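Local coordinates for penaeus monodon metallodensovirus major capsid protein (Penaeus monodon metallodensovirus, PDB 6WH7) that forms, in sixty copies, the icosahedral capsid of a shrimp densovirus, a shell that probably encloses and protects the viral genome, at residues E79-F90 and M183-T192; N130-L138 and Q284-T292. One frame throughout, in Å; residues are numbered along the deposited sequence.

How the interactions relate
The jelly roll of a parvoviral capsid protein, two antiparallel sheets packed face to face, is illustrated here by one contact in each sheet. Interaction 1 lies near the centre of the chain, where 183-192 first packs beside the turn and helix of 79-90 and then adds a short edge strand to the CHEF sheet; few hydrogen bonds and much apolar side-chain burial hold it. Interaction 2, farther from that centre, joins strands 118-135 and 287-302 inside the BIDG sheet by regular backbone bonding, with a polar end and neighbouring subunits against it. Both are largely buried. Their centres are about 18 Å apart, yet they touch, Leu186 CD1 packing on Phe291 CZ at 3.8 Å.

Interaction 1. Residues E79-F90 and M183-T192; sequences EMIVIPWNVMRF and MRELDYVAST
At the border of the jelly-roll CHEF sheet, Met80 and Ala190 form an antiparallel hydrogen-bonded pair that sets strand 189-191 outside strand 79-83. Met80 N gives a bond to Ala190 O and Ala190 N returns one to Met80 O, each 2.8 Å long; Val82 N to Tyr188 O continues the pairing. Ile81 and Val189 share one face, CD1 against CG1, while Val82 CG2 rests on Ala190 CB at 3.7 Å on the other.

Past the paired residues backbone bonding stops and side-chain packing takes over. Leu186 reaches in from the loop: its CB meets Ile81 CG2, one methyl, CD1, meets Ile83 CD1, and the other, CD2, touches Pro84 CD and Phe90 CE1 on one side, 3.7 Å from each. Met183 slides past Pro84 in the opposite direction, bringing its CG to the edge of the Phe90 ring; a bend at chi3 (-73°) carries CE to 3.9 Å from Val87 CG1. Arg184 closes this end, NH1 bonding Phe90 O (2.9 Å) in the plane of both carbonyl and guanidinium; Thr295 OG1 is a second partner. Pairing fixes the strands; apolar burial, with one arginine-to-carbonyl hydrogen bond, joins the loop to the turn and helix.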
loop_
_atom_site.group_PDB
_atom_site.type_symbol
_atom_site.label_atom_id
_atom_site.label_comp_id
_atom_site.label_asym_id
_atom_site.label_seq_id
_atom_site.Cartn_x
_atom_site.Cartn_y
_atom_site.Cartn_z
ATOM N N GLU A 79 -90.489 -0.024 56.035
ATOM C CA GLU A 79 -90.293 -1.459 55.964
ATOM C C GLU A 79 -89.382 -1.833 54.796
ATOM O O GLU A 79 -89.239 -1.091 53.824
ATOM C CB GLU A 79 -91.649 -2.150 55.864
ATOM C CG GLU A 79 -92.450 -1.719 54.675
ATOM C CD GLU A 79 -93.884 -2.201 54.720
ATOM O OE1 GLU A 79 -94.193 -3.082 55.536
ATOM O OE2 GLU A 79 -94.706 -1.709 53.924
ATOM N N MET A 80 -88.744 -2.994 54.916
ATOM C CA MET A 80 -87.805 -3.471 53.912
ATOM C C MET A 80 -88.068 -4.943 53.635
ATOM O O MET A 80 -88.614 -5.661 54.471
ATOM C CB MET A 80 -86.361 -3.297 54.375
ATOM C CG MET A 80 -85.968 -4.307 55.418
ATOM S SD MET A 80 -84.512 -3.889 56.357
ATOM C CE MET A 80 -85.286 -3.002 57.683
ATOM N N ILE A 81 -87.674 -5.387 52.450
ATOM C CA ILE A 81 -87.693 -6.803 52.104
ATOM C C ILE A 81 -86.394 -7.429 52.569
ATOM O O ILE A 81 -85.310 -6.914 52.291
ATOM C CB ILE A 81 -87.883 -7.009 50.594
ATOM C CG1 ILE A 81 -89.251 -6.525 50.152
ATOM C CG2 ILE A 81 -87.729 -8.465 50.240
ATOM C CD1 ILE A 81 -90.354 -7.304 50.758
ATOM N N VAL A 82 -86.500 -8.543 53.274
ATOM C CA VAL A 82 -85.348 -9.257 53.800
ATOM C C VAL A 82 -85.017 -10.372 52.826
ATOM O O VAL A 82 -85.836 -11.268 52.604
ATOM C CB VAL A 82 -85.637 -9.809 55.200
ATOM C CG1 VAL A 82 -84.442 -10.550 55.732
ATOM C CG2 VAL A 82 -86.037 -8.686 56.119
ATOM N N ILE A 83 -83.836 -10.315 52.227
ATOM C CA ILE A 83 -83.449 -11.345 51.271
ATOM C C ILE A 83 -82.915 -12.517 52.079
ATOM O O ILE A 83 -81.825 -12.417 52.655
ATOM C CB ILE A 83 -82.395 -10.835 50.280
ATOM C CG1 ILE A 83 -82.806 -9.487 49.699
ATOM C CG2 ILE A 83 -82.199 -11.828 49.167
ATOM C CD1 ILE A 83 -84.116 -9.495 49.049
ATOM N N PRO A 84 -83.612 -13.638 52.141
ATOM C CA PRO A 84 -83.139 -14.780 52.930
ATOM C C PRO A 84 -82.019 -15.519 52.211
ATOM O O PRO A 84 -82.053 -16.738 52.058
ATOM C CB PRO A 84 -84.395 -15.639 53.064
ATOM C CG PRO A 84 -85.131 -15.368 51.834
ATOM C CD PRO A 84 -84.870 -13.950 51.451
ATOM N N TRP A 85 -81.018 -14.775 51.771
ATOM C CA TRP A 85 -79.988 -15.325 50.913
ATOM C C TRP A 85 -78.919 -16.031 51.716
ATOM O O TRP A 85 -77.981 -16.573 51.133
ATOM C CB TRP A 85 -79.364 -14.209 50.085
ATOM C CG TRP A 85 -78.340 -13.431 50.827
ATOM C CD1 TRP A 85 -78.536 -12.625 51.897
ATOM C CD2 TRP A 85 -76.962 -13.309 50.480
ATOM N NE1 TRP A 85 -77.348 -12.067 52.292
ATOM C CE2 TRP A 85 -76.369 -12.464 51.422
ATOM C CE3 TRP A 85 -76.163 -13.856 49.473
ATOM C CZ2 TRP A 85 -75.022 -12.149 51.387
ATOM C CZ3 TRP A 85 -74.835 -13.541 49.439
ATOM C CH2 TRP A 85 -74.271 -12.697 50.391
ATOM N N ASN A 86 -79.019 -16.002 53.038
ATOM C CA ASN A 86 -78.131 -16.760 53.895
ATOM C C ASN A 86 -78.709 -18.100 54.304
ATOM O O ASN A 86 -78.086 -18.814 55.085
ATOM C CB ASN A 86 -77.733 -15.941 55.125
ATOM C CG ASN A 86 -78.908 -15.470 55.924
ATOM O OD1 ASN A 86 -80.029 -15.427 55.436
ATOM N ND2 ASN A 86 -78.660 -15.120 57.174
ATOM N N VAL A 87 -79.867 -18.465 53.778
ATOM C CA VAL A 87 -80.527 -19.717 54.104
ATOM C C VAL A 87 -80.239 -20.713 52.991
ATOM O O VAL A 87 -80.351 -20.376 51.808
ATOM C CB VAL A 87 -82.038 -19.502 54.280
ATOM C CG1 VAL A 87 -82.725 -20.788 54.649
ATOM C CG2 VAL A 87 -82.288 -18.435 55.306
ATOM N N MET A 88 -79.850 -21.932 53.365
ATOM C CA MET A 88 -79.636 -22.980 52.371
ATOM C C MET A 88 -80.898 -23.242 51.570
ATOM O O MET A 88 -80.843 -23.437 50.354
ATOM C CB MET A 88 -79.169 -24.265 53.050
ATOM C CG MET A 88 -77.764 -24.243 53.579
ATOM S SD MET A 88 -76.535 -24.145 52.282
ATOM C CE MET A 88 -76.756 -25.744 51.522
ATOM N N ARG A 89 -82.047 -23.243 52.238
ATOM C CA ARG A 89 -83.317 -23.533 51.589
ATOM C C ARG A 89 -83.636 -22.552 50.476
ATOM O O ARG A 89 -84.435 -22.865 49.590
ATOM C CB ARG A 89 -84.411 -23.514 52.642
ATOM C CG ARG A 89 -85.745 -23.940 52.164
ATOM C CD ARG A 89 -86.722 -23.818 53.276
ATOM N NE ARG A 89 -86.408 -24.716 54.378
ATOM C CZ ARG A 89 -86.858 -25.958 54.460
ATOM N NH1 ARG A 89 -87.652 -26.433 53.514
ATOM N NH2 ARG A 89 -86.532 -26.719 55.489
ATOM N N PHE A 90 -83.016 -21.379 50.498
ATOM C CA PHE A 90 -83.281 -20.356 49.499
ATOM C C PHE A 90 -82.767 -20.774 48.131
ATOM O O PHE A 90 -83.431 -20.550 47.116
ATOM C CB PHE A 90 -82.640 -19.054 49.974
ATOM C CG PHE A 90 -82.797 -17.897 49.042
ATOM C CD1 PHE A 90 -83.996 -17.228 48.946
ATOM C CD2 PHE A 90 -81.718 -17.419 48.332
ATOM C CE1 PHE A 90 -84.126 -16.150 48.117
ATOM C CE2 PHE A 90 -81.846 -16.342 47.511
ATOM C CZ PHE A 90 -83.050 -15.706 47.402
ATOM N N MET A 183 -90.433 -18.496 50.457
ATOM C CA MET A 183 -89.097 -17.937 50.635
ATOM C C MET A 183 -88.577 -17.257 49.375
ATOM O O MET A 183 -88.035 -16.150 49.441
ATOM C CB MET A 183 -88.138 -19.033 51.084
ATOM C CG MET A 183 -86.757 -18.532 51.400
ATOM S SD MET A 183 -85.706 -19.810 52.082
ATOM C CE MET A 183 -86.404 -19.950 53.711
ATOM N N ARG A 184 -88.716 -17.902 48.216
ATOM C CA ARG A 184 -88.007 -17.392 47.046
ATOM C C ARG A 184 -88.659 -16.157 46.448
ATOM O O ARG A 184 -87.950 -15.252 46.004
ATOM C CB ARG A 184 -87.849 -18.466 45.982
ATOM C CG ARG A 184 -86.765 -19.451 46.287
ATOM C CD ARG A 184 -86.618 -20.388 45.134
ATOM N NE ARG A 184 -86.229 -19.668 43.931
ATOM C CZ ARG A 184 -84.978 -19.396 43.599
ATOM N NH1 ARG A 184 -83.987 -19.797 44.372
ATOM N NH2 ARG A 184 -84.721 -18.733 42.488
ATOM N N GLU A 185 -89.982 -16.077 46.396
ATOM C CA GLU A 185 -90.566 -14.788 46.058
ATOM C C GLU A 185 -90.438 -13.912 47.285
ATOM O O GLU A 185 -90.911 -14.275 48.364
ATOM C CB GLU A 185 -92.019 -14.910 45.596
ATOM C CG GLU A 185 -93.079 -15.206 46.638
ATOM C CD GLU A 185 -93.125 -16.651 47.005
ATOM O OE1 GLU A 185 -92.208 -17.383 46.600
ATOM O OE2 GLU A 185 -94.095 -17.068 47.665
ATOM N N LEU A 186 -89.779 -12.773 47.147
ATOM C CA LEU A 186 -89.191 -12.168 48.331
ATOM C C LEU A 186 -90.281 -11.302 48.932
ATOM O O LEU A 186 -90.472 -10.146 48.562
ATOM C CB LEU A 186 -87.965 -11.365 47.930
ATOM C CG LEU A 186 -86.903 -12.182 47.198
ATOM C CD1 LEU A 186 -85.891 -11.285 46.543
ATOM C CD2 LEU A 186 -86.213 -13.117 48.150
ATOM N N ASP A 187 -91.006 -11.888 49.875
ATOM C CA ASP A 187 -92.076 -11.220 50.588
ATOM C C ASP A 187 -91.767 -10.943 52.047
ATOM O O ASP A 187 -92.637 -10.426 52.750
ATOM C CB ASP A 187 -93.369 -12.023 50.472
ATOM C CG ASP A 187 -93.210 -13.432 50.948
ATOM O OD1 ASP A 187 -92.061 -13.857 51.175
ATOM O OD2 ASP A 187 -94.237 -14.120 51.106
ATOM N N TYR A 188 -90.588 -11.297 52.542
ATOM C CA TYR A 188 -90.353 -11.165 53.971
ATOM C C TYR A 188 -90.095 -9.699 54.262
ATOM O O TYR A 188 -89.072 -9.149 53.851
ATOM C CB TYR A 188 -89.173 -12.016 54.423
ATOM C CG TYR A 188 -89.333 -13.497 54.216
ATOM C CD1 TYR A 188 -90.579 -14.087 54.222
ATOM C CD2 TYR A 188 -88.228 -14.313 54.093
ATOM C CE1 TYR A 188 -90.720 -15.437 54.050
ATOM C CE2 TYR A 188 -88.361 -15.666 53.929
ATOM C CZ TYR A 188 -89.607 -16.222 53.910
ATOM O OH TYR A 188 -89.745 -17.573 53.751
ATOM N N VAL A 189 -90.995 -9.076 55.010
ATOM C CA VAL A 189 -90.945 -7.647 55.267
ATOM C C VAL A 189 -90.594 -7.438 56.727
ATOM O O VAL A 189 -91.174 -8.072 57.615
ATOM C CB VAL A 189 -92.267 -6.946 54.905
ATOM C CG1 VAL A 189 -92.496 -6.990 53.434
ATOM C CG2 VAL A 189 -93.410 -7.618 55.571
ATOM N N ALA A 190 -89.627 -6.571 56.968
ATOM C CA ALA A 190 -89.255 -6.162 58.306
ATOM C C ALA A 190 -89.414 -4.660 58.412
ATOM O O ALA A 190 -89.022 -3.923 57.508
ATOM C CB ALA A 190 -87.826 -6.552 58.620
ATOM N N SER A 191 -89.996 -4.212 59.508
ATOM C CA SER A 191 -90.125 -2.792 59.789
ATOM C C SER A 191 -89.072 -2.437 60.824
ATOM O O SER A 191 -89.180 -2.830 61.987
ATOM C CB SER A 191 -91.528 -2.458 60.286
ATOM O OG SER A 191 -91.651 -1.077 60.567
ATOM N N THR A 192 -88.054 -1.702 60.404
ATOM C CA THR A 192 -87.026 -1.249 61.328
ATOM C C THR A 192 -87.521 -0.016 62.073
ATOM O O THR A 192 -87.877 0.995 61.459
ATOM C CB THR A 192 -85.722 -0.978 60.582
ATOM O OG1 THR A 192 -84.727 -0.502 61.497
ATOM C CG2 THR A 192 -85.928 -0.003 59.426
#

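Interaction 2. Residues N130-L138 and Q284-T292; sequences NLILTSDEL and QFKLNAQFT
Side chains of Thr134 and Asn288 cross at about a right angle, Thr134 OG1 lying over Asn288 CB at 3.0 Å, where strands 130-135 and 287-292 of the jelly roll's BIDG sheet run antiparallel, their axes 4.4 Å apart. The backbones bond in both directions at two pairs, Ile132 with Gln290 and Thr134 with Asn288, and Asp136 N to Lys286 O (3.1 Å) extends the series past the end of strand 130-135. Strand 59-75 flanks strand 287-292 on its far side.

The two faces differ in character. On one, Leu131 and Leu133 both reach the methyl of Ala289 from the side of their own strand: Leu131 CD1 approaches Ala289 CB at 3.7 Å and Leu133 CD2 approaches the same methyl at 3.9 Å. Leu131 CD1 also meets Phe291 CD2 at 4.0 Å, the ring standing oblique to it. Met157 of strand 157-162 packs on all four residues, which places them in the interior between the sheets.

The other face is mixed. Ile132 and Gln290 lie side by side and point the same way, the extended glutamine chain carrying OE1 along the isoleucine CD1. Tyr156 and Ile278 of a neighbouring subunit pack on Ile132 and Gln290, respectively, so this face takes part in assembly.

Asp136 CB lies against Lys286 CB, 3.8 Å away, while its carboxylate crosses the Asn288 amide with the planes 42° apart. Arg73 forms a salt bridge to OD1 and probably favours the charged carboxylate. Asn288 CG stands beside its own backbone N (chi1 -53°), which turns the amide toward Asp136: ND2 makes a weak, bent bond of 2.8 Å to Asp136 OD1, at an N-H...O angle of 126°.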
loop_
_atom_site.group_PDB
_atom_site.type_symbol
_atom_site.label_atom_id
_atom_site.label_comp_id
_atom_site.label_asym_id
_atom_site.label_seq_id
_atom_site.Cartn_x
_atom_site.Cartn_y
_atom_site.Cartn_z
ATOM N N ASN A 130 -83.590 -7.375 35.677
ATOM C CA ASN A 130 -84.718 -6.900 34.880
ATOM C C ASN A 130 -85.810 -6.313 35.776
ATOM O O ASN A 130 -86.936 -6.804 35.857
ATOM C CB ASN A 130 -85.235 -8.035 33.996
ATOM C CG ASN A 130 -84.189 -8.509 33.024
ATOM O OD1 ASN A 130 -83.827 -9.676 33.011
ATOM N ND2 ASN A 130 -83.702 -7.605 32.193
ATOM N N LEU A 131 -85.431 -5.219 36.431
ATOM C CA LEU A 131 -86.313 -4.557 37.377
ATOM C C LEU A 131 -87.432 -3.837 36.650
ATOM O O LEU A 131 -87.187 -3.116 35.682
ATOM C CB LEU A 131 -85.526 -3.568 38.226
ATOM C CG LEU A 131 -86.332 -2.771 39.238
ATOM C CD1 LEU A 131 -86.912 -3.682 40.282
ATOM C CD2 LEU A 131 -85.487 -1.731 39.871
ATOM N N ILE A 132 -88.660 -4.035 37.118
ATOM C CA ILE A 132 -89.830 -3.325 36.622
ATOM C C ILE A 132 -90.490 -2.641 37.804
ATOM O O ILE A 132 -90.937 -3.309 38.740
ATOM C CB ILE A 132 -90.826 -4.254 35.914
ATOM C CG1 ILE A 132 -90.214 -4.823 34.644
ATOM C CG2 ILE A 132 -92.095 -3.505 35.578
ATOM C CD1 ILE A 132 -91.028 -5.922 34.042
ATOM N N LEU A 133 -90.558 -1.322 37.758
ATOM C CA LEU A 133 -91.101 -0.520 38.838
ATOM C C LEU A 133 -92.489 -0.024 38.471
ATOM O O LEU A 133 -92.737 0.358 37.325
ATOM C CB LEU A 133 -90.181 0.657 39.127
ATOM C CG LEU A 133 -88.787 0.300 39.622
ATOM C CD1 LEU A 133 -87.926 1.513 39.597
ATOM C CD2 LEU A 133 -88.860 -0.247 41.021
ATOM N N THR A 134 -93.392 -0.043 39.446
ATOM C CA THR A 134 -94.759 0.411 39.251
ATOM C C THR A 134 -95.215 1.165 40.492
ATOM O O THR A 134 -94.659 1.004 41.578
ATOM C CB THR A 134 -95.723 -0.753 38.961
ATOM O OG1 THR A 134 -95.723 -1.666 40.058
ATOM C CG2 THR A 134 -95.323 -1.505 37.703
ATOM N N SER A 135 -96.236 2.000 40.318
ATOM C CA SER A 135 -96.868 2.716 41.416
ATOM C C SER A 135 -98.350 2.381 41.455
ATOM O O SER A 135 -98.973 2.163 40.417
ATOM C CB SER A 135 -96.700 4.234 41.286
ATOM O OG SER A 135 -95.347 4.627 41.429
ATOM N N ASP A 136 -98.908 2.339 42.665
ATOM C CA ASP A 136 -100.311 2.010 42.874
ATOM C C ASP A 136 -101.274 3.183 42.731
ATOM O O ASP A 136 -102.450 2.947 42.439
ATOM C CB ASP A 136 -100.506 1.390 44.251
ATOM C CG ASP A 136 -100.061 -0.041 44.313
ATOM O OD1 ASP A 136 -99.939 -0.662 43.238
ATOM O OD2 ASP A 136 -99.834 -0.554 45.429
ATOM N N GLU A 137 -100.856 4.410 43.004
ATOM C CA GLU A 137 -101.789 5.531 42.889
ATOM C C GLU A 137 -103.183 5.162 43.399
ATOM O O GLU A 137 -103.405 4.051 43.873
ATOM C CB GLU A 137 -101.902 5.990 41.438
ATOM C CG GLU A 137 -100.699 6.762 40.936
ATOM C CD GLU A 137 -99.441 5.929 40.944
ATOM O OE1 GLU A 137 -99.479 4.816 41.506
ATOM O OE2 GLU A 137 -98.419 6.385 40.389
ATOM N N LEU A 138 -104.115 6.106 43.294
ATOM C CA LEU A 138 -105.503 5.903 43.716
ATOM C C LEU A 138 -106.465 6.525 42.710
ATOM O O LEU A 138 -107.087 5.829 41.908
ATOM C CB LEU A 138 -105.759 6.495 45.109
ATOM C CG LEU A 138 -106.167 5.565 46.260
ATOM C CD1 LEU A 138 -107.485 4.870 45.953
ATOM C CD2 LEU A 138 -105.081 4.550 46.575
ATOM N N GLN A 284 -97.317 8.492 51.264
ATOM C CA GLN A 284 -96.158 8.150 50.459
ATOM C C GLN A 284 -96.611 7.568 49.130
ATOM O O GLN A 284 -97.730 7.067 49.004
ATOM C CB GLN A 284 -95.285 7.115 51.176
ATOM C CG GLN A 284 -94.778 7.523 52.542
ATOM C CD GLN A 284 -93.782 8.647 52.486
ATOM O OE1 GLN A 284 -94.116 9.801 52.739
ATOM N NE2 GLN A 284 -92.546 8.319 52.163
ATOM N N PHE A 285 -95.739 7.644 48.129
ATOM C CA PHE A 285 -95.928 6.812 46.950
ATOM C C PHE A 285 -95.879 5.350 47.342
ATOM O O PHE A 285 -95.024 4.926 48.121
ATOM C CB PHE A 285 -94.862 7.077 45.892
ATOM C CG PHE A 285 -95.076 8.326 45.118
ATOM C CD1 PHE A 285 -96.315 8.899 45.045
ATOM C CD2 PHE A 285 -94.045 8.917 44.443
ATOM C CE1 PHE A 285 -96.516 10.051 44.326
ATOM C CE2 PHE A 285 -94.239 10.074 43.720
ATOM C CZ PHE A 285 -95.475 10.640 43.662
ATOM N N LYS A 286 -96.797 4.574 46.792
ATOM C CA LYS A 286 -96.731 3.131 46.920
ATOM C C LYS A 286 -95.985 2.624 45.698
ATOM O O LYS A 286 -96.513 2.648 44.585
ATOM C CB LYS A 286 -98.130 2.538 47.034
ATOM C CG LYS A 286 -98.836 2.949 48.307
ATOM C CD LYS A 286 -100.184 2.279 48.441
ATOM C CE LYS A 286 -100.795 2.557 49.803
ATOM N NZ LYS A 286 -101.294 3.953 49.924
ATOM N N LEU A 287 -94.756 2.177 45.905
ATOM C CA LEU A 287 -93.884 1.747 44.829
ATOM C C LEU A 287 -93.811 0.235 44.829
ATOM O O LEU A 287 -93.690 -0.393 45.883
ATOM C CB LEU A 287 -92.483 2.329 44.978
ATOM C CG LEU A 287 -92.377 3.843 44.881
ATOM C CD1 LEU A 287 -90.957 4.289 45.167
ATOM C CD2 LEU A 287 -92.823 4.305 43.517
ATOM N N ASN A 288 -93.892 -0.346 43.645
ATOM C CA ASN A 288 -93.890 -1.784 43.503
ATOM C C ASN A 288 -92.770 -2.152 42.552
ATOM O O ASN A 288 -92.319 -1.333 41.753
ATOM C CB ASN A 288 -95.229 -2.281 42.986
ATOM C CG ASN A 288 -96.375 -1.785 43.817
ATOM O OD1 ASN A 288 -96.589 -2.228 44.938
ATOM N ND2 ASN A 288 -97.127 -0.846 43.266
ATOM N N ALA A 289 -92.303 -3.382 42.654
ATOM C CA ALA A 289 -91.187 -3.805 41.835
ATOM C C ALA A 289 -91.379 -5.243 41.402
ATOM O O ALA A 289 -91.791 -6.089 42.194
ATOM C CB ALA A 289 -89.863 -3.661 42.582
ATOM N N GLN A 290 -91.105 -5.500 40.133
ATOM C CA GLN A 290 -90.868 -6.845 39.649
ATOM C C GLN A 290 -89.419 -6.958 39.211
ATOM O O GLN A 290 -88.853 -6.023 38.646
ATOM C CB GLN A 290 -91.730 -7.215 38.449
ATOM C CG GLN A 290 -91.613 -8.691 38.172
ATOM C CD GLN A 290 -91.935 -9.068 36.774
ATOM O OE1 GLN A 290 -92.147 -8.212 35.929
ATOM N NE2 GLN A 290 -91.972 -10.350 36.509
ATOM N N PHE A 291 -88.833 -8.118 39.449
ATOM C CA PHE A 291 -87.536 -8.445 38.885
ATOM C C PHE A 291 -87.443 -9.956 38.787
ATOM O O PHE A 291 -88.348 -10.681 39.199
ATOM C CB PHE A 291 -86.403 -7.842 39.716
ATOM C CG PHE A 291 -86.494 -8.152 41.170
ATOM C CD1 PHE A 291 -85.920 -9.288 41.691
ATOM C CD2 PHE A 291 -87.171 -7.308 42.015
ATOM C CE1 PHE A 291 -86.018 -9.563 43.017
ATOM C CE2 PHE A 291 -87.267 -7.582 43.334
ATOM C CZ PHE A 291 -86.688 -8.706 43.840
ATOM N N THR A 292 -86.341 -10.425 38.228
ATOM C CA THR A 292 -86.084 -11.844 38.082
ATOM C C THR A 292 -85.064 -12.261 39.126
ATOM O O THR A 292 -84.027 -11.612 39.280
ATOM C CB THR A 292 -85.573 -12.159 36.680
ATOM O OG1 THR A 292 -86.533 -11.712 35.721
ATOM C CG2 THR A 292 -85.377 -13.636 36.510
#